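Local coordinates for DTDP-4-dehydrorhamnose reductase, rfbD ortholog (Clostridium acetobutylicum, PDB 1VL0), which probably catalyses the reduction of dTDP-6-deoxy-L-lyxo-4-hexulose to dTDP-L-rhamnose, using a nicotinamide adenine dinucleotide cofactor, at residues A106-F117 against N152-W162; V187-T195 against K256-R264. All blocks are in the same frame, centred on the assembly; numbering follows the deposited sequence.

Contact 1: residues A106-F117 against N152-W162; sequences AEIVQISTDYVF and NPKYYIVRTAW. With NAI (1,4-dihydronicotinamide adenine dinucleotide), chain D.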
loop_
_atom_site.group_PDB
_atom_site.type_symbol
_atom_site.label_atom_id
_atom_site.label_comp_id
_atom_site.label_asym_id
_atom_site.label_seq_id
_atom_site.Cartn_x
_atom_site.Cartn_y
_atom_site.Cartn_z
ATOM N N ALA A 106 19.009 -1.401 -6.561
ATOM C CA ALA A 106 18.609 -2.396 -7.529
ATOM C C ALA A 106 17.089 -2.516 -7.692
ATOM O O ALA A 106 16.319 -2.224 -6.785
ATOM C CB ALA A 106 19.226 -3.749 -7.198
ATOM N N GLU A 107 16.687 -2.950 -8.882
ATOM C CA GLU A 107 15.269 -3.249 -9.241
ATOM C C GLU A 107 14.998 -4.653 -8.795
ATOM O O GLU A 107 15.914 -5.436 -8.639
ATOM C CB GLU A 107 15.099 -3.223 -10.763
ATOM C CG GLU A 107 15.483 -1.917 -11.463
ATOM C CD GLU A 107 15.291 -2.020 -12.969
ATOM O OE1 GLU A 107 16.122 -2.672 -13.617
ATOM O OE2 GLU A 107 14.299 -1.498 -13.509
ATOM N N ILE A 108 13.745 -4.980 -8.564
ATOM C CA ILE A 108 13.404 -6.319 -8.225
ATOM C C ILE A 108 12.240 -6.805 -9.079
ATOM O O ILE A 108 11.211 -6.120 -9.191
ATOM C CB ILE A 108 13.105 -6.496 -6.699
ATOM C CG1 ILE A 108 12.602 -7.922 -6.444
ATOM C CG2 ILE A 108 12.063 -5.494 -6.165
ATOM C CD1 ILE A 108 12.655 -8.374 -5.075
ATOM N N VAL A 109 12.405 -7.989 -9.693
ATOM C CA VAL A 109 11.289 -8.687 -10.311
ATOM C C VAL A 109 10.897 -9.794 -9.361
ATOM O O VAL A 109 11.701 -10.598 -8.947
ATOM C CB VAL A 109 11.597 -9.314 -11.674
ATOM C CG1 VAL A 109 10.416 -10.033 -12.235
ATOM C CG2 VAL A 109 12.030 -8.252 -12.678
ATOM N N GLN A 110 9.620 -9.828 -9.038
ATOM C CA GLN A 110 9.032 -10.882 -8.185
ATOM C C GLN A 110 7.954 -11.655 -8.975
ATOM O O GLN A 110 6.952 -11.083 -9.434
ATOM C CB GLN A 110 8.383 -10.219 -6.995
ATOM C CG GLN A 110 7.432 -11.105 -6.172
ATOM C CD GLN A 110 8.147 -12.259 -5.518
ATOM O OE1 GLN A 110 9.389 -12.294 -5.434
ATOM N NE2 GLN A 110 7.368 -13.208 -5.036
ATOM N N ILE A 111 8.167 -12.943 -9.117
ATOM C CA ILE A 111 7.245 -13.745 -9.843
ATOM C C ILE A 111 6.163 -14.253 -8.872
ATOM O O ILE A 111 6.469 -14.753 -7.774
ATOM C CB ILE A 111 7.957 -14.947 -10.550
ATOM C CG1 ILE A 111 9.182 -14.496 -11.360
ATOM C CG2 ILE A 111 6.923 -15.665 -11.448
ATOM C CD1 ILE A 111 8.910 -13.703 -12.609
ATOM N N SER A 112 4.912 -14.125 -9.286
ATOM C CA SER A 112 3.798 -14.456 -8.445
ATOM C C SER A 112 2.775 -15.323 -9.222
ATOM O O SER A 112 3.093 -15.912 -10.269
ATOM C CB SER A 112 3.132 -13.166 -7.903
ATOM O OG SER A 112 2.238 -13.409 -6.798
ATOM N N THR A 113 1.542 -15.373 -8.714
ATOM C CA THR A 113 0.603 -16.442 -9.023
ATOM C C THR A 113 -0.845 -15.984 -9.162
ATOM O O THR A 113 -1.304 -15.051 -8.517
ATOM C CB THR A 113 0.743 -17.583 -7.958
ATOM O OG1 THR A 113 -0.188 -18.656 -8.218
ATOM C CG2 THR A 113 0.401 -17.106 -6.562
ATOM N N ASP A 114 -1.562 -16.675 -10.028
ATOM C CA ASP A 114 -3.038 -16.617 -10.108
ATOM C C ASP A 114 -3.752 -17.089 -8.851
ATOM O O ASP A 114 -4.900 -16.783 -8.653
ATOM C CB ASP A 114 -3.519 -17.479 -11.318
ATOM C CG ASP A 114 -3.206 -18.990 -11.159
ATOM O OD1 ASP A 114 -2.044 -19.352 -10.873
ATOM O OD2 ASP A 114 -4.070 -19.887 -11.307
ATOM N N TYR A 115 -3.068 -17.803 -7.968
ATOM C CA TYR A 115 -3.683 -18.208 -6.686
ATOM C C TYR A 115 -3.906 -17.043 -5.706
ATOM O O TYR A 115 -4.420 -17.241 -4.618
ATOM C CB TYR A 115 -2.826 -19.277 -5.979
ATOM C CG TYR A 115 -3.092 -20.710 -6.444
ATOM C CD1 TYR A 115 -2.745 -21.113 -7.711
ATOM C CD2 TYR A 115 -3.684 -21.635 -5.603
ATOM C CE1 TYR A 115 -2.983 -22.395 -8.136
ATOM C CE2 TYR A 115 -3.920 -22.905 -6.010
ATOM C CZ TYR A 115 -3.559 -23.284 -7.292
ATOM O OH TYR A 115 -3.800 -24.568 -7.734
ATOM N N VAL A 116 -3.510 -15.820 -6.069
ATOM C CA VAL A 116 -3.898 -14.650 -5.261
ATOM C C VAL A 116 -5.378 -14.335 -5.397
ATOM O O VAL A 116 -5.906 -13.580 -4.607
ATOM C CB VAL A 116 -3.059 -13.391 -5.550
ATOM C CG1 VAL A 116 -1.545 -13.689 -5.309
ATOM C CG2 VAL A 116 -3.272 -12.856 -6.940
ATOM N N PHE A 117 -6.031 -14.897 -6.401
ATOM C CA PHE A 117 -7.469 -14.701 -6.639
ATOM C C PHE A 117 -8.256 -15.891 -6.096
ATOM O O PHE A 117 -7.661 -16.921 -5.805
ATOM C CB PHE A 117 -7.699 -14.503 -8.119
ATOM C CG PHE A 117 -6.994 -13.293 -8.665
ATOM C CD1 PHE A 117 -7.411 -12.015 -8.315
ATOM C CD2 PHE A 117 -5.916 -13.418 -9.524
ATOM C CE1 PHE A 117 -6.792 -10.900 -8.850
ATOM C CE2 PHE A 117 -5.274 -12.300 -10.034
ATOM C CZ PHE A 117 -5.685 -11.041 -9.668
ATOM N N ASN A 152 10.538 -1.488 -1.985
ATOM C CA ASN A 152 11.310 -1.101 -3.159
ATOM C C ASN A 152 10.394 -0.489 -4.247
ATOM O O ASN A 152 9.635 -1.222 -4.867
ATOM C CB ASN A 152 12.121 -2.320 -3.706
ATOM C CG ASN A 152 13.226 -1.921 -4.677
ATOM O OD1 ASN A 152 13.136 -0.874 -5.331
ATOM N ND2 ASN A 152 14.283 -2.738 -4.764
ATOM N N PRO A 153 10.487 0.828 -4.488
ATOM C CA PRO A 153 9.719 1.480 -5.574
ATOM C C PRO A 153 10.027 1.061 -7.023
ATOM O O PRO A 153 9.206 1.367 -7.897
ATOM C CB PRO A 153 10.056 2.971 -5.410
ATOM C CG PRO A 153 10.503 3.100 -4.011
ATOM C CD PRO A 153 11.279 1.821 -3.747
ATOM N N LYS A 154 11.223 0.502 -7.278
ATOM C CA LYS A 154 11.602 -0.100 -8.548
ATOM C C LYS A 154 11.253 -1.580 -8.554
ATOM O O LYS A 154 12.109 -2.434 -8.493
ATOM C CB LYS A 154 13.085 0.164 -8.895
ATOM C CG LYS A 154 13.354 1.629 -9.201
ATOM C CD LYS A 154 14.830 1.927 -9.670
ATOM C CE LYS A 154 14.903 3.296 -10.387
ATOM N NZ LYS A 154 14.117 3.354 -11.662
ATOM N N TYR A 155 9.941 -1.881 -8.634
ATOM C CA TYR A 155 9.472 -3.231 -8.605
ATOM C C TYR A 155 8.718 -3.630 -9.876
ATOM O O TYR A 155 8.086 -2.810 -10.550
ATOM C CB TYR A 155 8.554 -3.503 -7.368
ATOM C CG TYR A 155 7.216 -2.875 -7.496
ATOM C CD1 TYR A 155 7.003 -1.594 -7.040
ATOM C CD2 TYR A 155 6.151 -3.555 -8.076
ATOM C CE1 TYR A 155 5.757 -0.997 -7.175
ATOM C CE2 TYR A 155 4.911 -2.951 -8.238
ATOM C CZ TYR A 155 4.726 -1.676 -7.792
ATOM O OH TYR A 155 3.487 -1.062 -7.919
ATOM N N TYR A 156 8.754 -4.936 -10.150
ATOM C CA TYR A 156 7.915 -5.573 -11.171
ATOM C C TYR A 156 7.347 -6.828 -10.512
ATOM O O TYR A 156 8.058 -7.643 -9.996
ATOM C CB TYR A 156 8.696 -5.989 -12.401
ATOM C CG TYR A 156 9.641 -4.976 -13.020
ATOM C CD1 TYR A 156 10.929 -4.823 -12.540
ATOM C CD2 TYR A 156 9.265 -4.229 -14.121
ATOM C CE1 TYR A 156 11.819 -3.950 -13.148
ATOM C CE2 TYR A 156 10.138 -3.344 -14.712
ATOM C CZ TYR A 156 11.420 -3.237 -14.237
ATOM O OH TYR A 156 12.289 -2.323 -14.823
ATOM N N ILE A 157 6.039 -6.938 -10.474
ATOM C CA ILE A 157 5.398 -8.186 -10.013
ATOM C C ILE A 157 4.787 -8.789 -11.245
ATOM O O ILE A 157 4.010 -8.125 -11.926
ATOM C CB ILE A 157 4.365 -7.903 -8.915
ATOM C CG1 ILE A 157 5.098 -7.506 -7.603
ATOM C CG2 ILE A 157 3.448 -9.109 -8.636
ATOM C CD1 ILE A 157 4.232 -6.781 -6.679
ATOM N N VAL A 158 5.173 -10.027 -11.547
ATOM C CA VAL A 158 4.689 -10.730 -12.736
ATOM C C VAL A 158 3.980 -12.027 -12.314
ATOM O O VAL A 158 4.637 -12.966 -11.817
ATOM C CB VAL A 158 5.820 -11.033 -13.721
ATOM C CG1 VAL A 158 5.257 -11.688 -15.013
ATOM C CG2 VAL A 158 6.622 -9.720 -14.081
ATOM N N ARG A 159 2.647 -12.015 -12.379
ATOM C CA ARG A 159 1.828 -13.157 -11.995
ATOM C C ARG A 159 1.716 -14.116 -13.145
ATOM O O ARG A 159 1.361 -13.735 -14.252
ATOM C CB ARG A 159 0.416 -12.732 -11.553
ATOM C CG ARG A 159 0.389 -11.730 -10.440
ATOM C CD ARG A 159 -1.000 -11.590 -9.855
ATOM N NE ARG A 159 -1.045 -10.616 -8.759
ATOM C CZ ARG A 159 -1.899 -9.619 -8.619
ATOM N NH1 ARG A 159 -2.850 -9.384 -9.509
ATOM N NH2 ARG A 159 -1.779 -8.841 -7.549
ATOM N N THR A 160 1.975 -15.385 -12.883
ATOM C CA THR A 160 1.822 -16.381 -13.912
ATOM C C THR A 160 1.013 -17.597 -13.415
ATOM O O THR A 160 0.516 -17.591 -12.288
ATOM C CB THR A 160 3.164 -16.765 -14.513
ATOM O OG1 THR A 160 2.928 -17.559 -15.698
ATOM C CG2 THR A 160 3.979 -17.646 -13.600
ATOM N N ALA A 161 0.845 -18.606 -14.276
ATOM C CA ALA A 161 -0.004 -19.755 -13.943
ATOM C C ALA A 161 0.288 -20.916 -14.873
ATOM O O ALA A 161 0.768 -20.708 -15.998
ATOM C CB ALA A 161 -1.493 -19.373 -14.082
ATOM N N TRP A 162 -0.009 -22.126 -14.389
ATOM C CA TRP A 162 -0.014 -23.346 -15.218
ATOM C C TRP A 162 1.289 -23.409 -15.989
ATOM O O TRP A 162 1.315 -23.581 -17.209
ATOM C CB TRP A 162 -1.191 -23.323 -16.171
ATOM C CG TRP A 162 -2.516 -23.447 -15.532
ATOM C CD1 TRP A 162 -2.895 -23.045 -14.264
ATOM C CD2 TRP A 162 -3.697 -23.971 -16.142
ATOM N NE1 TRP A 162 -4.233 -23.300 -14.064
ATOM C CE2 TRP A 162 -4.742 -23.897 -15.184
ATOM C CE3 TRP A 162 -3.967 -24.561 -17.374
ATOM C CZ2 TRP A 162 -6.021 -24.369 -15.439
ATOM C CZ3 TRP A 162 -5.209 -24.998 -17.624
ATOM C CH2 TRP A 162 -6.238 -24.913 -16.662
HETATM P PA NAI D . 10.527 -24.287 -9.647
HETATM O O1A NAI D . 9.834 -25.040 -8.547
HETATM O O2A NAI D . 10.731 -25.090 -10.908
HETATM O O5B NAI D . 11.870 -23.679 -9.012
HETATM C C5B NAI D . 11.751 -22.939 -7.813
HETATM C C4B NAI D . 13.099 -22.811 -7.117
HETATM O O4B NAI D . 12.902 -22.405 -5.764
HETATM C C3B NAI D . 13.911 -24.100 -7.005
HETATM O O3B NAI D . 15.084 -24.018 -7.792
HETATM C C2B NAI D . 14.213 -24.170 -5.500
HETATM O O2B NAI D . 15.415 -24.845 -5.151
HETATM C C1B NAI D . 14.153 -22.678 -5.161
HETATM N N9A NAI D . 14.239 -22.274 -3.745
HETATM C C8A NAI D . 13.519 -22.824 -2.722
HETATM N N7A NAI D . 13.888 -22.221 -1.574
HETATM C C5A NAI D . 14.849 -21.302 -1.822
HETATM C C6A NAI D . 15.550 -20.432 -0.984
HETATM N N6A NAI D . 15.340 -20.421 0.323
HETATM N N1A NAI D . 16.488 -19.584 -1.528
HETATM C C2A NAI D . 16.719 -19.594 -2.908
HETATM N N3A NAI D . 16.054 -20.468 -3.730
HETATM C C4A NAI D . 15.102 -21.316 -3.203
HETATM O O3 NAI D . 9.707 -22.935 -9.913
HETATM P PN NAI D . 8.991 -22.475 -11.291
HETATM O O1N NAI D . 9.949 -21.780 -12.172
HETATM O O2N NAI D . 8.064 -23.550 -11.711
HETATM O O5D NAI D . 8.165 -21.216 -10.698
HETATM C C5D NAI D . 8.686 -19.907 -10.890
HETATM C C4D NAI D . 7.748 -18.902 -10.274
HETATM O O4D NAI D . 6.428 -18.988 -10.852
HETATM C C3D NAI D . 7.600 -19.087 -8.765
HETATM O O3D NAI D . 7.801 -17.811 -8.227
HETATM C C2D NAI D . 6.171 -19.587 -8.553
HETATM O O2D NAI D . 5.510 -19.205 -7.350
HETATM C C1D NAI D . 5.483 -18.980 -9.781
HETATM N N1N NAI D . 4.310 -19.727 -10.230
HETATM C C2N NAI D . 4.492 -20.947 -10.841
HETATM C C3N NAI D . 3.362 -21.632 -11.286
HETATM C C7N NAI D . 3.454 -23.088 -11.633
HETATM O O7N NAI D . 2.390 -23.646 -12.355
HETATM N N7N NAI D . 4.519 -23.811 -11.261
HETATM C C4N NAI D . 2.089 -21.074 -11.110
HETATM C C5N NAI D . 1.921 -19.837 -10.486
HETATM C C6N NAI D . 3.071 -19.185 -10.052
HETATM O O HOH W 1 15.666 0.462 -5.708
HETATM O O HOH W 2 -0.897 -21.837 -11.406
HETATM O O HOH W 3 -4.732 -22.256 -11.231
#
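Tyr156 and Glu107 meet at one end of two paired strands. The Tyr156 hydroxyl OH donates to Glu107 OE2 at 2.5 Å, a short bond. OE2 is met from above the carboxylate plane, yet the carboxylate lies at the edge of the ring, the two planes 68° apart. CG of Glu107 stands anti to its carbonyl carbon (chi1 -58°) and the chain runs out extended, which carries the carboxylate to the hydroxyl. Val109 CG2 packs 3.6 Å from Tyr156 CD1. The backbones form parallel strands 107-113 and 155-160, neighbours in the central sheet of the Rossmann-type fold of this extended short-chain dehydrogenase/reductase. Helix 136-151 lies in the connection between them. At the other end Arg159 extends from CG to NE. Val116 CG2 sits over one face of the Arg159 guanidinium, near its rim, 3.6 Å from Arg159 NE. Arg159 NH1 lies 3.3 Å from Phe117 CZ, with the ring and guanidinium planes nearly perpendicular at 89°. Glu145 makes a salt bridge with NH2, and His217 bonds NH1, so the buried charge has polar partners on both terminal nitrogens. Beside this end lies the dihydronicotinamide: Thr160 O is 3.2 Å from NAI C5N, and Ser112 O is 3.3 Å from NAI C6N.

Contact 2: residues V187-T195 against K256-R264; sequences VHDQVGTPT and KRPKYSVLR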
loop_
_atom_site.group_PDB
_atom_site.type_symbol
_atom_site.label_atom_id
_atom_site.label_comp_id
_atom_site.label_asym_id
_atom_site.label_seq_id
_atom_site.Cartn_x
_atom_site.Cartn_y
_atom_site.Cartn_z
ATOM N N VAL A 187 -9.437 -33.081 -14.623
ATOM C CA VAL A 187 -10.479 -32.099 -14.295
ATOM C C VAL A 187 -10.787 -31.180 -15.448
ATOM O O VAL A 187 -9.875 -30.615 -16.074
ATOM C CB VAL A 187 -10.168 -31.197 -13.048
ATOM C CG1 VAL A 187 -10.284 -31.998 -11.780
ATOM C CG2 VAL A 187 -8.796 -30.518 -13.133
ATOM N N HIS A 188 -12.078 -31.058 -15.732
ATOM C CA HIS A 188 -12.596 -30.164 -16.777
ATOM C C HIS A 188 -13.308 -28.894 -16.200
ATOM O O HIS A 188 -13.720 -27.982 -16.931
ATOM C CB HIS A 188 -13.562 -30.949 -17.660
ATOM C CG HIS A 188 -13.830 -30.318 -18.985
ATOM N ND1 HIS A 188 -12.883 -29.578 -19.669
ATOM C CD2 HIS A 188 -14.928 -30.344 -19.772
ATOM C CE1 HIS A 188 -13.396 -29.164 -20.814
ATOM N NE2 HIS A 188 -14.632 -29.620 -20.902
ATOM N N ASP A 189 -13.437 -28.840 -14.879
ATOM C CA ASP A 189 -14.111 -27.731 -14.215
ATOM C C ASP A 189 -13.139 -26.731 -13.595
ATOM O O ASP A 189 -13.519 -25.925 -12.779
ATOM C CB ASP A 189 -15.147 -28.242 -13.200
ATOM C CG ASP A 189 -14.543 -29.031 -12.050
ATOM O OD1 ASP A 189 -13.307 -29.167 -11.968
ATOM O OD2 ASP A 189 -15.260 -29.565 -11.151
ATOM N N GLN A 190 -11.874 -26.775 -13.985
ATOM C CA GLN A 190 -10.914 -25.745 -13.581
ATOM C C GLN A 190 -10.267 -25.215 -14.861
ATOM O O GLN A 190 -9.779 -26.005 -15.658
ATOM C CB GLN A 190 -9.837 -26.321 -12.681
ATOM C CG GLN A 190 -10.337 -26.946 -11.336
ATOM C CD GLN A 190 -9.177 -27.558 -10.532
ATOM O OE1 GLN A 190 -8.023 -27.101 -10.638
ATOM N NE2 GLN A 190 -9.469 -28.586 -9.750
ATOM N N VAL A 191 -10.315 -23.902 -15.072
ATOM C CA VAL A 191 -9.880 -23.319 -16.323
ATOM C C VAL A 191 -8.851 -22.221 -16.070
ATOM O O VAL A 191 -8.838 -21.569 -15.032
ATOM C CB VAL A 191 -11.038 -22.786 -17.240
ATOM C CG1 VAL A 191 -12.201 -23.834 -17.383
ATOM C CG2 VAL A 191 -11.567 -21.527 -16.740
ATOM N N GLY A 192 -7.985 -22.040 -17.049
ATOM C CA GLY A 192 -6.860 -21.118 -16.955
ATOM C C GLY A 192 -6.230 -21.158 -18.322
ATOM O O GLY A 192 -6.891 -21.421 -19.299
ATOM N N THR A 193 -4.934 -20.920 -18.378
ATOM C CA THR A 193 -4.192 -20.967 -19.611
ATOM C C THR A 193 -2.792 -21.524 -19.334
ATOM O O THR A 193 -2.067 -20.926 -18.529
ATOM C CB THR A 193 -3.975 -19.573 -20.194
ATOM O OG1 THR A 193 -5.198 -18.824 -20.128
ATOM C CG2 THR A 193 -3.559 -19.710 -21.686
ATOM N N PRO A 194 -2.422 -22.617 -20.030
ATOM C CA PRO A 194 -1.060 -23.187 -19.960
ATOM C C PRO A 194 -0.063 -22.156 -20.395
ATOM O O PRO A 194 -0.345 -21.454 -21.375
ATOM C CB PRO A 194 -1.115 -24.324 -20.981
ATOM C CG PRO A 194 -2.625 -24.696 -21.056
ATOM C CD PRO A 194 -3.313 -23.396 -20.930
ATOM N N THR A 195 1.082 -22.039 -19.678
ATOM C CA THR A 195 2.048 -21.015 -19.949
ATOM C C THR A 195 3.423 -21.575 -19.991
ATOM O O THR A 195 3.811 -22.331 -19.104
ATOM C CB THR A 195 1.954 -19.885 -18.884
ATOM O OG1 THR A 195 0.648 -19.302 -18.969
ATOM C CG2 THR A 195 2.930 -18.725 -19.181
ATOM N N LYS A 256 -7.418 -25.630 -1.634
ATOM C CA LYS A 256 -8.475 -25.125 -2.519
ATOM C C LYS A 256 -7.845 -24.587 -3.812
ATOM O O LYS A 256 -6.919 -23.756 -3.765
ATOM C CB LYS A 256 -9.317 -24.005 -1.847
ATOM C CG LYS A 256 -10.161 -24.454 -0.643
ATOM C CD LYS A 256 -10.812 -23.270 0.095
ATOM N N ARG A 257 -8.343 -25.098 -4.951
ATOM C CA ARG A 257 -7.934 -24.648 -6.290
ATOM C C ARG A 257 -9.033 -23.847 -6.952
ATOM O O ARG A 257 -10.205 -24.181 -6.807
ATOM C CB ARG A 257 -7.579 -25.843 -7.165
ATOM C CG ARG A 257 -6.138 -26.275 -6.959
ATOM C CD ARG A 257 -5.934 -27.726 -7.106
ATOM N NE ARG A 257 -4.536 -28.076 -6.882
ATOM C CZ ARG A 257 -4.028 -28.516 -5.736
ATOM N NH1 ARG A 257 -4.794 -28.646 -4.643
ATOM N NH2 ARG A 257 -2.735 -28.828 -5.689
ATOM N N PRO A 258 -8.661 -22.808 -7.687
ATOM C CA PRO A 258 -9.633 -21.905 -8.247
ATOM C C PRO A 258 -10.391 -22.596 -9.366
ATOM O O PRO A 258 -9.793 -23.335 -10.139
ATOM C CB PRO A 258 -8.771 -20.753 -8.827
ATOM C CG PRO A 258 -7.381 -21.002 -8.388
ATOM C CD PRO A 258 -7.295 -22.472 -8.131
ATOM N N LYS A 259 -11.691 -22.370 -9.459
ATOM C CA LYS A 259 -12.453 -22.895 -10.579
ATOM C C LYS A 259 -12.030 -22.195 -11.885
ATOM O O LYS A 259 -11.998 -22.818 -12.941
ATOM C CB LYS A 259 -13.957 -22.723 -10.351
ATOM C CG LYS A 259 -14.472 -23.582 -9.209
ATOM C CD LYS A 259 -15.740 -24.376 -9.486
ATOM C CE LYS A 259 -15.398 -25.890 -9.769
ATOM N NZ LYS A 259 -15.021 -26.685 -8.549
ATOM N N TYR A 260 -11.799 -20.895 -11.796
ATOM C CA TYR A 260 -11.576 -20.051 -12.923
ATOM C C TYR A 260 -10.399 -19.118 -12.604
ATOM O O TYR A 260 -10.543 -18.188 -11.800
ATOM C CB TYR A 260 -12.820 -19.229 -13.235
ATOM C CG TYR A 260 -12.687 -18.414 -14.526
ATOM C CD1 TYR A 260 -11.948 -17.233 -14.550
ATOM C CD2 TYR A 260 -13.284 -18.820 -15.694
ATOM C CE1 TYR A 260 -11.801 -16.490 -15.696
ATOM C CE2 TYR A 260 -13.179 -18.052 -16.856
ATOM C CZ TYR A 260 -12.417 -16.906 -16.854
ATOM O OH TYR A 260 -12.276 -16.181 -18.008
ATOM N N SER A 261 -9.256 -19.366 -13.238
ATOM C CA SER A 261 -8.069 -18.575 -13.003
ATOM C C SER A 261 -7.436 -18.051 -14.285
ATOM O O SER A 261 -6.221 -17.942 -14.386
ATOM C CB SER A 261 -7.062 -19.398 -12.194
ATOM O OG SER A 261 -6.939 -20.694 -12.708
ATOM N N VAL A 262 -8.275 -17.675 -15.244
ATOM C CA VAL A 262 -7.780 -17.081 -16.477
ATOM C C VAL A 262 -7.355 -15.655 -16.144
ATOM O O VAL A 262 -8.173 -14.873 -15.676
ATOM C CB VAL A 262 -8.843 -17.078 -17.597
ATOM C CG1 VAL A 262 -8.301 -16.395 -18.854
ATOM C CG2 VAL A 262 -9.239 -18.467 -17.915
ATOM N N LEU A 263 -6.074 -15.344 -16.378
ATOM C CA LEU A 263 -5.590 -14.013 -16.207
ATOM C C LEU A 263 -5.545 -13.297 -17.531
ATOM O O LEU A 263 -4.981 -13.797 -18.484
ATOM C CB LEU A 263 -4.177 -14.041 -15.638
ATOM C CG LEU A 263 -4.007 -14.817 -14.346
ATOM C CD1 LEU A 263 -2.520 -14.654 -13.876
ATOM C CD2 LEU A 263 -4.932 -14.343 -13.276
ATOM N N ARG A 264 -6.103 -12.104 -17.588
ATOM C CA ARG A 264 -5.918 -11.271 -18.740
ATOM C C ARG A 264 -4.566 -10.563 -18.575
ATOM O O ARG A 264 -4.262 -10.048 -17.499
ATOM C CB ARG A 264 -7.032 -10.259 -18.812
ATOM C CG ARG A 264 -7.036 -9.443 -20.052
ATOM C CD ARG A 264 -8.255 -8.598 -20.211
ATOM N NE ARG A 264 -8.107 -7.723 -21.375
ATOM C CZ ARG A 264 -8.981 -6.804 -21.772
ATOM N NH1 ARG A 264 -10.094 -6.639 -21.124
ATOM N NH2 ARG A 264 -8.722 -6.046 -22.828
HETATM O O HOH W 4 -4.341 -17.378 -17.767
HETATM O O HOH W 5 -4.252 -19.471 -15.633
#
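Lys259 bends back over Asp189. Its CB lies 4.0 Å from Asp189 O. Bends at chi2 and chi3 return Lys259 CE to 3.5 Å from the same Asp189 O. A last bend at chi4 sets Lys259 NZ 3.9 Å from Asp189 OD2, a long salt bridge. The aspartate has a second partner, since its OD1 is hydrogen-bonded to Thr248. The backbones are joined by two bonds on Val191. Its N donates to Lys259 O at 2.9 Å, and its O accepts from Ser261 N at an angle of 170°, nearly straight. With CG1 of Val191 anti to the carbonyl carbon (chi1 -48°), CG2 falls between the backbone N and the carbonyl carbon. There Val191 CG2 packs obliquely 3.4 Å from Tyr260 CD2. Val262 CG2 lies over one face of the Tyr260 ring, near its rim, and also touches Val191 CG2 and Gly192 CA. Farther along, one water links Thr193 N to Ser261 O, and another links Thr193 OG1 to Leu263 N. Gly222 O is a further partner of Thr193 OG1. Val191 and Tyr260 thus form a single beta bridge, which ties the irregular segment 256-264 to the start of strand 191-196 in this Rossmann-type member of the RmlD family.

In the fold
Contacts 1 and 2 lie in series along the chain, their centres about 19 Å apart, and both reach the same sheet. Strand 155-164 of contact 1 is the neighbour of strand 191-196 of contact 2. Trp162 O and Thr195 N, 2.9 Å apart, probably form a hydrogen bond between them. Segment 256-264 also touches segment 106-117: Asp114 OD2 is 3.2 Å from Ser261 CB, and Tyr115 OH packs 3.0 Å from Arg257 CG. Contact 1 supplies six residues of the cofactor pocket. Contact 2 stands farther back, with the Ser261 side chain about 9 Å from the bound NAI and that of Arg257 about 8 Å from that of Tyr137, which binds the cofactor.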